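Local coordinates for protein tripartite terminase subunit 3 (Human herpesvirus 5, PDB 3N4P) that probably helps drive viral DNA into empty capsids as part of the terminase motor, here represented by its C-terminal nuclease domain, at residues 41-46 and 197-202; 97-102 and 222-227; 45-50 and 218-223; 64-69 and 258-263. One frame throughout, in Å; residues are numbered along the deposited sequence.

Contacts 2 and 4 bring helices 221-229 and 256-267, consecutive in the chain, onto the same central sheet; they touch where Leu97 and Leu225 meet Val261. Contact 4 lies deepest, its centre about 4 Å from that of the chain, and has no polar bond across it, whereas contact 2 mixes aliphatic packing with a histidine-tyrosine bond. Contacts 1 and 3 lie further out, both reaching the second subunit, and both use the turn from helix 37-45 into strand 46-48. The former is a buried aromatic pair, the latter a partly buried salt bridge. Ile222 serves contacts 2 and 3, and also packs on Phe43 of contact 1.

Contact 1: 41-46 and 197-202; sequences EEFDIL and SRFNSG. With MG (magnesium ion), chain G.
Phe199 meets Phe43 in a T-shaped (edge-to-face) pair that joins the ends of helices 187-200 and 37-45. Ser197 comes first, and its carbonyl O takes two bonds from Ser201, one from N and a 3.1 Å one from Ser201 OG, arriving from opposite faces of the carbonyl plane. The CG of Phe199 stands anti to the backbone N (chi1 -166°), which carries the ring across to the other helix, where CE1 lies 3.9 Å from Phe43 CG, over one face of the Phe43 ring, toward its rim. The two ring planes are 65° apart and their centroids 5.2 Å apart. Ile204 and helix 221-229 also touch both rings, a place suited to large, flat, apolar groups. Asn200 uses its amide to bond the backbone of Leu34 and Thr36. Gly202, with positive phi, is the C-prime residue of a Schellman motif, a backbone shape that glycine adopts readily. Asp44 OD2 binds a magnesium ion at 2.5 Å, together with Asn52 O of the second subunit. The contact rests on two aromatic rings: dispersion and the edge-to-face attraction of C-H to pi face join the region required for UL56 interaction to a helix at the subunit interface.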
# COMPACT_ATOMS: atom_id res chain seq x y z
N GLU B 41 3.01 -10.04 4.45
CA GLU B 41 2.37 -9.02 5.25
C GLU B 41 2.42 -7.67 4.50
O GLU B 41 1.43 -6.93 4.41
CB GLU B 41 3.09 -9.00 6.60
CG GLU B 41 2.31 -8.47 7.65
CD GLU B 41 2.89 -8.69 9.06
OE1 GLU B 41 4.14 -8.44 9.32
OE2 GLU B 41 2.01 -9.07 9.92
N GLU B 42 3.58 -7.33 3.96
CA GLU B 42 3.69 -6.11 3.15
C GLU B 42 2.89 -6.12 1.84
O GLU B 42 2.38 -5.09 1.40
CB GLU B 42 5.16 -5.84 2.82
CG GLU B 42 5.87 -5.22 4.06
CD GLU B 42 7.38 -5.18 3.90
OE1 GLU B 42 7.86 -4.96 2.74
OE2 GLU B 42 8.08 -5.43 4.92
N PHE B 43 2.76 -7.26 1.21
CA PHE B 43 1.90 -7.35 0.07
C PHE B 43 0.42 -7.07 0.40
O PHE B 43 -0.33 -6.48 -0.40
CB PHE B 43 2.18 -8.70 -0.58
CG PHE B 43 1.35 -9.01 -1.83
CD1 PHE B 43 1.61 -8.40 -3.04
CD2 PHE B 43 0.45 -10.05 -1.80
CE1 PHE B 43 0.90 -8.81 -4.23
CE2 PHE B 43 -0.27 -10.43 -2.94
CZ PHE B 43 -0.03 -9.82 -4.15
N ASP B 44 -0.02 -7.52 1.57
CA ASP B 44 -1.36 -7.24 2.08
C ASP B 44 -1.60 -5.75 2.49
O ASP B 44 -2.62 -5.18 2.16
CB ASP B 44 -1.58 -8.05 3.36
CG ASP B 44 -3.09 -8.29 3.62
OD1 ASP B 44 -3.90 -7.98 2.70
OD2 ASP B 44 -3.48 -8.72 4.71
N ILE B 45 -0.68 -5.17 3.25
CA ILE B 45 -0.94 -3.87 3.84
C ILE B 45 -0.36 -2.69 3.07
O ILE B 45 -0.71 -1.53 3.35
CB ILE B 45 -0.55 -3.80 5.33
CG1 ILE B 45 0.97 -3.94 5.52
CG2 ILE B 45 -1.34 -4.82 6.15
CD1 ILE B 45 1.41 -4.04 7.03
N LEU B 46 0.47 -2.97 2.07
CA LEU B 46 1.06 -1.89 1.27
C LEU B 46 0.67 -2.05 -0.23
O LEU B 46 1.34 -2.78 -1.00
CB LEU B 46 2.60 -1.71 1.50
CG LEU B 46 3.00 -0.93 2.76
CD1 LEU B 46 4.50 -1.12 3.13
CD2 LEU B 46 2.71 0.63 2.65
N SER B 197 11.55 -15.35 -5.73
CA SER B 197 12.66 -14.48 -5.37
C SER B 197 12.22 -13.02 -5.41
O SER B 197 12.55 -12.26 -4.50
CB SER B 197 13.88 -14.74 -6.26
OG SER B 197 14.76 -13.64 -6.16
N ARG B 198 11.50 -12.61 -6.47
CA ARG B 198 10.93 -11.25 -6.53
C ARG B 198 9.98 -10.88 -5.42
O ARG B 198 10.01 -9.74 -4.93
CB ARG B 198 10.22 -10.96 -7.89
CG ARG B 198 11.28 -10.70 -8.97
CD ARG B 198 10.66 -10.68 -10.37
NE ARG B 198 11.56 -10.02 -11.34
CZ ARG B 198 11.22 -9.76 -12.61
NH1 ARG B 198 10.04 -10.08 -13.06
NH2 ARG B 198 12.06 -9.14 -13.44
N PHE B 199 9.08 -11.80 -5.07
CA PHE B 199 8.11 -11.58 -4.00
C PHE B 199 8.85 -11.35 -2.69
O PHE B 199 8.67 -10.33 -2.04
CB PHE B 199 7.21 -12.81 -3.88
CG PHE B 199 6.02 -12.58 -3.08
CD1 PHE B 199 4.86 -12.06 -3.67
CD2 PHE B 199 6.02 -12.87 -1.74
CE1 PHE B 199 3.74 -11.84 -2.90
CE2 PHE B 199 4.87 -12.63 -0.96
CZ PHE B 199 3.74 -12.12 -1.55
N ASN B 200 9.75 -12.27 -2.34
CA ASN B 200 10.56 -12.13 -1.12
C ASN B 200 11.32 -10.86 -1.06
O ASN B 200 11.54 -10.31 0.02
CB ASN B 200 11.52 -13.32 -0.92
CG ASN B 200 10.81 -14.53 -0.32
OD1 ASN B 200 9.73 -14.37 0.21
ND2 ASN B 200 11.39 -15.71 -0.43
N SER B 201 11.74 -10.33 -2.20
CA SER B 201 12.42 -9.06 -2.06
C SER B 201 11.56 -7.82 -2.30
O SER B 201 12.12 -6.72 -2.47
CB SER B 201 13.82 -9.02 -2.74
OG SER B 201 13.77 -9.47 -4.06
N GLY B 202 10.23 -7.94 -2.24
CA GLY B 202 9.42 -6.74 -2.33
C GLY B 202 9.08 -6.32 -3.76
O GLY B 202 8.45 -5.28 -3.98
MG MG G . -5.57 -10.05 5.00

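Contact 2: 97-102 and 222-227; sequences LEHFFL and IEYLLE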
# COMPACT_ATOMS: atom_id res chain seq x y z
N LEU B 97 -7.34 -9.62 -11.26
CA LEU B 97 -7.34 -11.07 -10.98
C LEU B 97 -8.73 -11.60 -11.25
O LEU B 97 -9.73 -10.93 -10.94
CB LEU B 97 -6.96 -11.43 -9.52
CG LEU B 97 -5.58 -11.00 -9.00
CD1 LEU B 97 -5.51 -10.97 -7.43
CD2 LEU B 97 -4.38 -11.83 -9.59
N GLU B 98 -8.81 -12.74 -11.91
CA GLU B 98 -10.08 -13.45 -11.99
C GLU B 98 -9.81 -14.89 -11.75
O GLU B 98 -8.78 -15.43 -12.18
CB GLU B 98 -10.76 -13.27 -13.33
CG GLU B 98 -11.09 -11.79 -13.73
CD GLU B 98 -12.11 -11.05 -12.83
OE1 GLU B 98 -12.69 -11.61 -11.87
OE2 GLU B 98 -12.33 -9.85 -13.09
N HIS B 99 -10.79 -15.56 -11.14
CA HIS B 99 -10.78 -16.99 -11.02
C HIS B 99 -12.19 -17.36 -11.39
O HIS B 99 -13.13 -17.25 -10.60
CB HIS B 99 -10.45 -17.44 -9.61
CG HIS B 99 -10.15 -18.91 -9.50
ND1 HIS B 99 -9.68 -19.49 -8.34
CD2 HIS B 99 -10.28 -19.92 -10.40
CE1 HIS B 99 -9.55 -20.79 -8.52
NE2 HIS B 99 -9.89 -21.08 -9.77
N PHE B 100 -12.36 -17.83 -12.61
CA PHE B 100 -13.70 -18.00 -13.14
C PHE B 100 -14.19 -19.45 -13.20
O PHE B 100 -13.46 -20.32 -13.65
CB PHE B 100 -13.77 -17.33 -14.50
CG PHE B 100 -15.00 -17.72 -15.32
CD1 PHE B 100 -16.13 -16.95 -15.28
CD2 PHE B 100 -14.99 -18.85 -16.12
CE1 PHE B 100 -17.30 -17.30 -16.05
CE2 PHE B 100 -16.13 -19.22 -16.86
CZ PHE B 100 -17.27 -18.43 -16.84
N PHE B 101 -15.43 -19.67 -12.75
CA PHE B 101 -16.12 -20.97 -12.72
C PHE B 101 -17.41 -20.82 -13.52
O PHE B 101 -18.17 -19.86 -13.31
CB PHE B 101 -16.54 -21.40 -11.31
CG PHE B 101 -15.38 -21.59 -10.36
CD1 PHE B 101 -14.88 -22.85 -10.11
CD2 PHE B 101 -14.81 -20.50 -9.73
CE1 PHE B 101 -13.80 -23.03 -9.26
CE2 PHE B 101 -13.70 -20.67 -8.87
CZ PHE B 101 -13.20 -21.94 -8.65
N LEU B 102 -17.69 -21.76 -14.40
CA LEU B 102 -18.83 -21.62 -15.29
C LEU B 102 -20.17 -21.47 -14.51
O LEU B 102 -20.58 -22.38 -13.79
CB LEU B 102 -18.92 -22.77 -16.30
CG LEU B 102 -17.70 -23.61 -16.67
CD1 LEU B 102 -18.16 -24.86 -17.45
CD2 LEU B 102 -16.61 -22.83 -17.41
N ILE B 222 -6.63 -10.04 -2.88
CA ILE B 222 -5.30 -10.23 -2.37
C ILE B 222 -5.20 -11.23 -1.20
O ILE B 222 -4.22 -12.01 -1.11
CB ILE B 222 -4.65 -8.87 -2.03
CG1 ILE B 222 -4.48 -7.99 -3.32
CG2 ILE B 222 -3.38 -9.12 -1.26
CD1 ILE B 222 -3.82 -8.76 -4.47
N GLU B 223 -6.18 -11.25 -0.31
CA GLU B 223 -6.22 -12.30 0.78
C GLU B 223 -6.43 -13.71 0.20
O GLU B 223 -5.75 -14.67 0.59
CB GLU B 223 -7.28 -11.97 1.83
CG GLU B 223 -7.59 -13.09 2.87
CD GLU B 223 -8.11 -12.55 4.26
OE1 GLU B 223 -9.17 -11.85 4.31
OE2 GLU B 223 -7.46 -12.88 5.30
N TYR B 224 -7.29 -13.80 -0.81
CA TYR B 224 -7.48 -15.02 -1.56
C TYR B 224 -6.19 -15.48 -2.27
O TYR B 224 -5.86 -16.66 -2.25
CB TYR B 224 -8.55 -14.74 -2.61
CG TYR B 224 -8.96 -15.94 -3.40
CD1 TYR B 224 -8.56 -16.08 -4.73
CD2 TYR B 224 -9.78 -16.95 -2.83
CE1 TYR B 224 -8.95 -17.20 -5.48
CE2 TYR B 224 -10.15 -18.09 -3.57
CZ TYR B 224 -9.76 -18.19 -4.89
OH TYR B 224 -10.16 -19.29 -5.62
N LEU B 225 -5.51 -14.56 -2.96
CA LEU B 225 -4.28 -14.80 -3.65
C LEU B 225 -3.16 -15.19 -2.61
O LEU B 225 -2.39 -16.10 -2.85
CB LEU B 225 -3.85 -13.58 -4.50
CG LEU B 225 -2.48 -13.70 -5.18
CD1 LEU B 225 -2.57 -14.68 -6.32
CD2 LEU B 225 -1.95 -12.37 -5.75
N LEU B 226 -3.11 -14.53 -1.45
CA LEU B 226 -2.19 -14.97 -0.40
C LEU B 226 -2.39 -16.41 0.08
O LEU B 226 -1.41 -17.12 0.41
CB LEU B 226 -2.32 -14.09 0.79
CG LEU B 226 -1.28 -13.03 1.22
CD1 LEU B 226 0.22 -13.33 0.78
CD2 LEU B 226 -1.67 -11.59 0.93
N GLU B 227 -3.64 -16.87 0.17
CA GLU B 227 -3.89 -18.27 0.53
C GLU B 227 -3.18 -19.23 -0.43
O GLU B 227 -2.59 -20.23 -0.02
CB GLU B 227 -5.42 -18.59 0.63
CG GLU B 227 -6.00 -18.36 2.02
CD GLU B 227 -7.44 -17.68 2.06
OE1 GLU B 227 -7.73 -16.94 3.05
OE2 GLU B 227 -8.28 -17.87 1.15
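Leu97 and His99, on alternate residues of strand 91-100, both face helix 221-229, which covers one side of the central sheet of this RNase H-like nuclease fold. The strand and helix segments run at 69° to each other, with axes 10.4 Å apart at closest approach. The tightly packed part is aliphatic. Leu97 CD1 meets two helix side chains, lying 4.1 Å from Ile222 CD1 and 4.2 Å from Leu225 CD2, and it crosses both at about a right angle. Branched aliphatic side chains fill this buried place, where Leu257 and Val261 of helix 256-267 also press on Leu97. Further along the strand, the still buried His99 ring meets Tyr224, and from this partly exposed tyrosine outward the contact opens to solvent. A chi1 of -175° swings the Tyr224 ring away from its own N and brings the phenol to the edge of the imidazole, rim to rim. His99 lies about 4 Å, side chain to side chain, from Asp256, a predicted nuclease active-site residue. The exposed Phe101 sets CZ 3.6 Å above one face of the His99 ring, toward its rim, while His99 ND1 and Tyr224 OH share a bent hydrogen bond (130°) of 2.8 Å.

Contact 3: 45-50 and 218-223; sequences ILRYST and SHDPIE
Asp220 OD1 is gripped by two donors that reach it from opposite faces of the carboxylate plane: Arg47 NH1 at 3.1 Å and Ile222 N at 3.3 Å. The second is an N-cap bond, coming from well above the carboxylate, so Asp220 closes the start of helix 221-229 while it holds the arginine. Its other oxygen, OD2, uses the syn lone pair to take a nearly straight bond from Arg47 NH2 at 2.8 Å (N-H...O angle 174°). The result is an end-on, two-pronged salt bridge with guanidinium and carboxylate planes only 24° apart. Arginine suits the place because its chain, extended from CG to NE, spans the gap from strand to helix and ends in a flat group that matches two oxygens. Ile222 CB covers one face of the guanidinium toward its rim, 3.4 Å from the plane. Arg47 NH2 also forms a salt bridge with Asp44 OD1, and two carboxylates close to one cation would probably steady its positive charge. Thus Arg47 ties helix 37-45 to the N-terminus of helix 221-229, while its own strand, 46-48, pairs antiparallel with a strand of the second subunit and Tyr48 bonds to strand 204-211.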
# COMPACT_ATOMS: atom_id res chain seq x y z
N ILE B 45 -0.68 -5.17 3.25
CA ILE B 45 -0.94 -3.87 3.84
C ILE B 45 -0.36 -2.69 3.07
O ILE B 45 -0.71 -1.53 3.35
CB ILE B 45 -0.55 -3.80 5.33
CG1 ILE B 45 0.97 -3.94 5.52
CG2 ILE B 45 -1.34 -4.82 6.15
CD1 ILE B 45 1.41 -4.04 7.03
N LEU B 46 0.47 -2.97 2.07
CA LEU B 46 1.06 -1.89 1.27
C LEU B 46 0.67 -2.05 -0.23
O LEU B 46 1.34 -2.78 -1.00
CB LEU B 46 2.60 -1.71 1.50
CG LEU B 46 3.00 -0.93 2.76
CD1 LEU B 46 4.50 -1.12 3.13
CD2 LEU B 46 2.71 0.63 2.65
N ARG B 47 -0.42 -1.40 -0.64
CA ARG B 47 -0.88 -1.49 -2.02
C ARG B 47 -0.81 -0.12 -2.67
O ARG B 47 -1.10 0.86 -2.01
CB ARG B 47 -2.36 -2.02 -2.07
CG ARG B 47 -2.51 -3.25 -1.20
CD ARG B 47 -3.89 -3.80 -1.25
NE ARG B 47 -4.02 -4.86 -0.25
CZ ARG B 47 -5.10 -5.65 -0.18
NH1 ARG B 47 -6.09 -5.50 -1.05
NH2 ARG B 47 -5.19 -6.60 0.77
N TYR B 48 -0.45 -0.05 -3.96
CA TYR B 48 -0.34 1.19 -4.72
C TYR B 48 -1.70 1.83 -5.12
O TYR B 48 -2.57 1.19 -5.71
CB TYR B 48 0.47 0.88 -5.98
CG TYR B 48 1.95 0.95 -5.77
CD1 TYR B 48 2.75 -0.18 -5.80
CD2 TYR B 48 2.56 2.17 -5.50
CE1 TYR B 48 4.20 -0.09 -5.53
CE2 TYR B 48 3.96 2.28 -5.27
CZ TYR B 48 4.76 1.14 -5.30
OH TYR B 48 6.10 1.26 -5.01
N SER B 49 -1.88 3.10 -4.83
CA SER B 49 -3.08 3.85 -5.10
C SER B 49 -2.75 4.73 -6.27
O SER B 49 -2.54 5.94 -6.14
CB SER B 49 -3.38 4.76 -3.95
OG SER B 49 -4.28 4.16 -3.06
N THR B 50 -2.66 4.08 -7.42
CA THR B 50 -2.46 4.71 -8.69
C THR B 50 -3.40 5.93 -8.95
O THR B 50 -3.00 6.91 -9.60
CB THR B 50 -2.75 3.57 -9.70
OG1 THR B 50 -1.51 3.09 -10.23
CG2 THR B 50 -3.65 3.96 -10.70
N SER B 218 -16.80 -12.09 -2.76
CA SER B 218 -16.65 -13.15 -1.76
C SER B 218 -15.42 -13.01 -0.85
O SER B 218 -15.43 -13.53 0.27
CB SER B 218 -16.52 -14.54 -2.44
OG SER B 218 -17.39 -14.65 -3.58
N HIS B 219 -14.36 -12.40 -1.35
CA HIS B 219 -13.11 -12.24 -0.60
C HIS B 219 -12.44 -10.98 -1.05
O HIS B 219 -12.56 -10.61 -2.22
CB HIS B 219 -12.06 -13.34 -0.91
CG HIS B 219 -12.50 -14.70 -0.52
ND1 HIS B 219 -12.81 -15.67 -1.46
CD2 HIS B 219 -12.67 -15.28 0.69
CE1 HIS B 219 -13.18 -16.78 -0.85
NE2 HIS B 219 -13.12 -16.56 0.45
N ASP B 220 -11.68 -10.36 -0.15
CA ASP B 220 -10.51 -9.51 -0.64
C ASP B 220 -9.62 -10.34 -1.60
O ASP B 220 -9.14 -11.39 -1.17
CB ASP B 220 -9.73 -8.97 0.59
CG ASP B 220 -8.38 -8.28 0.19
OD1 ASP B 220 -8.16 -7.84 -0.99
OD2 ASP B 220 -7.51 -8.21 1.08
N PRO B 221 -9.46 -9.93 -2.89
CA PRO B 221 -8.71 -10.76 -3.86
C PRO B 221 -7.28 -11.04 -3.49
O PRO B 221 -6.73 -12.13 -3.80
CB PRO B 221 -8.72 -9.97 -5.18
CG PRO B 221 -10.02 -9.03 -5.09
CD PRO B 221 -10.24 -8.84 -3.55
N ILE B 222 -6.63 -10.04 -2.88
CA ILE B 222 -5.30 -10.23 -2.37
C ILE B 222 -5.20 -11.23 -1.20
O ILE B 222 -4.22 -12.01 -1.11
CB ILE B 222 -4.65 -8.87 -2.03
CG1 ILE B 222 -4.48 -7.99 -3.32
CG2 ILE B 222 -3.38 -9.12 -1.26
CD1 ILE B 222 -3.82 -8.76 -4.47
N GLU B 223 -6.18 -11.25 -0.31
CA GLU B 223 -6.22 -12.30 0.78
C GLU B 223 -6.43 -13.71 0.20
O GLU B 223 -5.75 -14.67 0.59
CB GLU B 223 -7.28 -11.97 1.83
CG GLU B 223 -7.59 -13.09 2.87
CD GLU B 223 -8.11 -12.55 4.26
OE1 GLU B 223 -9.17 -11.85 4.31
OE2 GLU B 223 -7.46 -12.88 5.30

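Contact 4: 64-69 and 258-263; sequences YVYLDP and IIAVIM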
# COMPACT_ATOMS: atom_id res chain seq x y z
N TYR B 64 0.31 -6.65 -19.31
CA TYR B 64 0.55 -8.06 -19.63
C TYR B 64 -0.56 -8.90 -18.99
O TYR B 64 -0.80 -8.77 -17.77
CB TYR B 64 1.94 -8.50 -19.08
CG TYR B 64 3.04 -7.78 -19.81
CD1 TYR B 64 3.44 -6.50 -19.41
CD2 TYR B 64 3.60 -8.31 -20.99
CE1 TYR B 64 4.46 -5.77 -20.14
CE2 TYR B 64 4.63 -7.61 -21.75
CZ TYR B 64 5.03 -6.33 -21.32
OH TYR B 64 5.97 -5.59 -22.04
N VAL B 65 -1.23 -9.75 -19.75
CA VAL B 65 -2.15 -10.67 -19.09
C VAL B 65 -1.93 -12.16 -19.45
O VAL B 65 -1.54 -12.49 -20.54
CB VAL B 65 -3.72 -10.30 -19.32
CG1 VAL B 65 -4.02 -8.92 -19.94
CG2 VAL B 65 -4.45 -11.41 -19.92
N TYR B 66 -2.32 -13.07 -18.57
CA TYR B 66 -2.20 -14.48 -18.88
C TYR B 66 -3.44 -15.16 -18.40
O TYR B 66 -3.88 -14.88 -17.29
CB TYR B 66 -1.08 -15.03 -18.01
CG TYR B 66 -0.85 -16.50 -18.10
CD1 TYR B 66 -0.00 -17.02 -19.09
CD2 TYR B 66 -1.40 -17.37 -17.16
CE1 TYR B 66 0.27 -18.41 -19.15
CE2 TYR B 66 -1.15 -18.76 -17.23
CZ TYR B 66 -0.31 -19.26 -18.22
OH TYR B 66 -0.04 -20.60 -18.28
N LEU B 67 -3.90 -16.15 -19.15
CA LEU B 67 -4.93 -17.01 -18.63
C LEU B 67 -4.74 -18.42 -19.11
O LEU B 67 -4.14 -18.67 -20.15
CB LEU B 67 -6.34 -16.52 -19.04
CG LEU B 67 -6.66 -16.51 -20.53
CD1 LEU B 67 -8.20 -16.73 -20.87
CD2 LEU B 67 -6.21 -15.17 -21.08
N ASP B 68 -5.27 -19.35 -18.33
CA ASP B 68 -5.21 -20.78 -18.64
C ASP B 68 -6.60 -21.33 -18.70
O ASP B 68 -7.11 -21.82 -17.68
CB ASP B 68 -4.41 -21.53 -17.55
CG ASP B 68 -4.41 -23.06 -17.77
OD1 ASP B 68 -4.97 -23.57 -18.77
OD2 ASP B 68 -3.83 -23.75 -16.92
N PRO B 69 -7.24 -21.28 -19.88
CA PRO B 69 -8.64 -21.70 -19.87
C PRO B 69 -8.74 -23.17 -19.48
O PRO B 69 -7.95 -24.00 -19.95
CB PRO B 69 -9.12 -21.48 -21.33
CG PRO B 69 -7.87 -21.32 -22.14
CD PRO B 69 -6.77 -20.85 -21.21
N ILE B 258 -2.56 -18.19 -8.68
CA ILE B 258 -1.17 -17.86 -8.45
C ILE B 258 -0.26 -18.11 -9.68
O ILE B 258 0.55 -17.26 -10.02
CB ILE B 258 -0.62 -18.42 -7.10
CG1 ILE B 258 0.82 -17.97 -6.82
CG2 ILE B 258 -0.56 -19.94 -7.10
CD1 ILE B 258 1.02 -16.46 -6.58
N ILE B 259 -0.39 -19.25 -10.35
CA ILE B 259 0.37 -19.51 -11.57
C ILE B 259 0.10 -18.42 -12.59
O ILE B 259 1.02 -17.97 -13.30
CB ILE B 259 -0.07 -20.82 -12.25
CG1 ILE B 259 0.26 -22.07 -11.42
CG2 ILE B 259 0.64 -21.01 -13.66
CD1 ILE B 259 -0.44 -23.30 -12.10
N ALA B 260 -1.18 -17.99 -12.69
CA ALA B 260 -1.44 -16.94 -13.66
C ALA B 260 -0.67 -15.66 -13.34
O ALA B 260 -0.19 -15.00 -14.25
CB ALA B 260 -2.89 -16.67 -13.78
N VAL B 261 -0.54 -15.32 -12.07
CA VAL B 261 0.26 -14.16 -11.72
C VAL B 261 1.75 -14.46 -12.00
O VAL B 261 2.46 -13.67 -12.56
CB VAL B 261 0.04 -13.85 -10.20
CG1 VAL B 261 1.08 -12.83 -9.62
CG2 VAL B 261 -1.43 -13.45 -9.98
N ILE B 262 2.23 -15.62 -11.59
CA ILE B 262 3.61 -15.97 -11.85
C ILE B 262 3.96 -15.81 -13.36
O ILE B 262 4.99 -15.26 -13.70
CB ILE B 262 3.88 -17.39 -11.30
CG1 ILE B 262 3.81 -17.36 -9.78
CG2 ILE B 262 5.26 -17.94 -11.74
CD1 ILE B 262 3.92 -18.68 -9.10
N MET B 263 3.05 -16.17 -14.25
CA MET B 263 3.34 -16.19 -15.67
C MET B 263 3.16 -14.82 -16.29
O MET B 263 3.98 -14.40 -17.09
CB MET B 263 2.48 -17.23 -16.38
CG MET B 263 2.72 -18.62 -15.96
SD MET B 263 4.50 -19.17 -16.12
CE MET B 263 4.27 -20.66 -15.15
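Segment 64-69, on strand 62-67, passes close against segment 258-263 of helix 256-267, with the CA atoms of Tyr66 and Ala260 only 5.8 Å apart. Such an approach suits a small residue on the helix: Ala260 lets the tyrosine ring come up to the helix backbone itself, where Tyr66 CD2 lies 3.5 Å from Ala260 CA and 3.8 Å from Ala260 CB. One helical turn on, Met263 lays its CB over the middle of the ring, 3.6 Å from the Tyr66 centroid and 8° off the ring normal, a well-formed CH-pi contact. A chi1 of -63° sets Met263 CG beside the ring, 3.8 Å from Tyr66 CZ; the bend at chi2 then takes the sulfur end away. The unbranched CB and CG methylenes can lie flat on a ring. Tyr66 OH is buried with no hydrogen-bonding partner in the model, so across this contact the ring is held by van der Waals and CH-pi contacts. Its neighbours along the strand, Val65 and Leu67, point away from the helix. Two residues after Tyr66, Asp68 binds a magnesium ion together with Glu139, whose side chain also touches Tyr66. Asp68, Glu139 and Asp256, at the start of this helix, are the predicted nuclease residues. Strand-borne acidic metal ligands with a further acidic residue on a helix packed against the sheet are consistent with an RNase H-like nuclease active site.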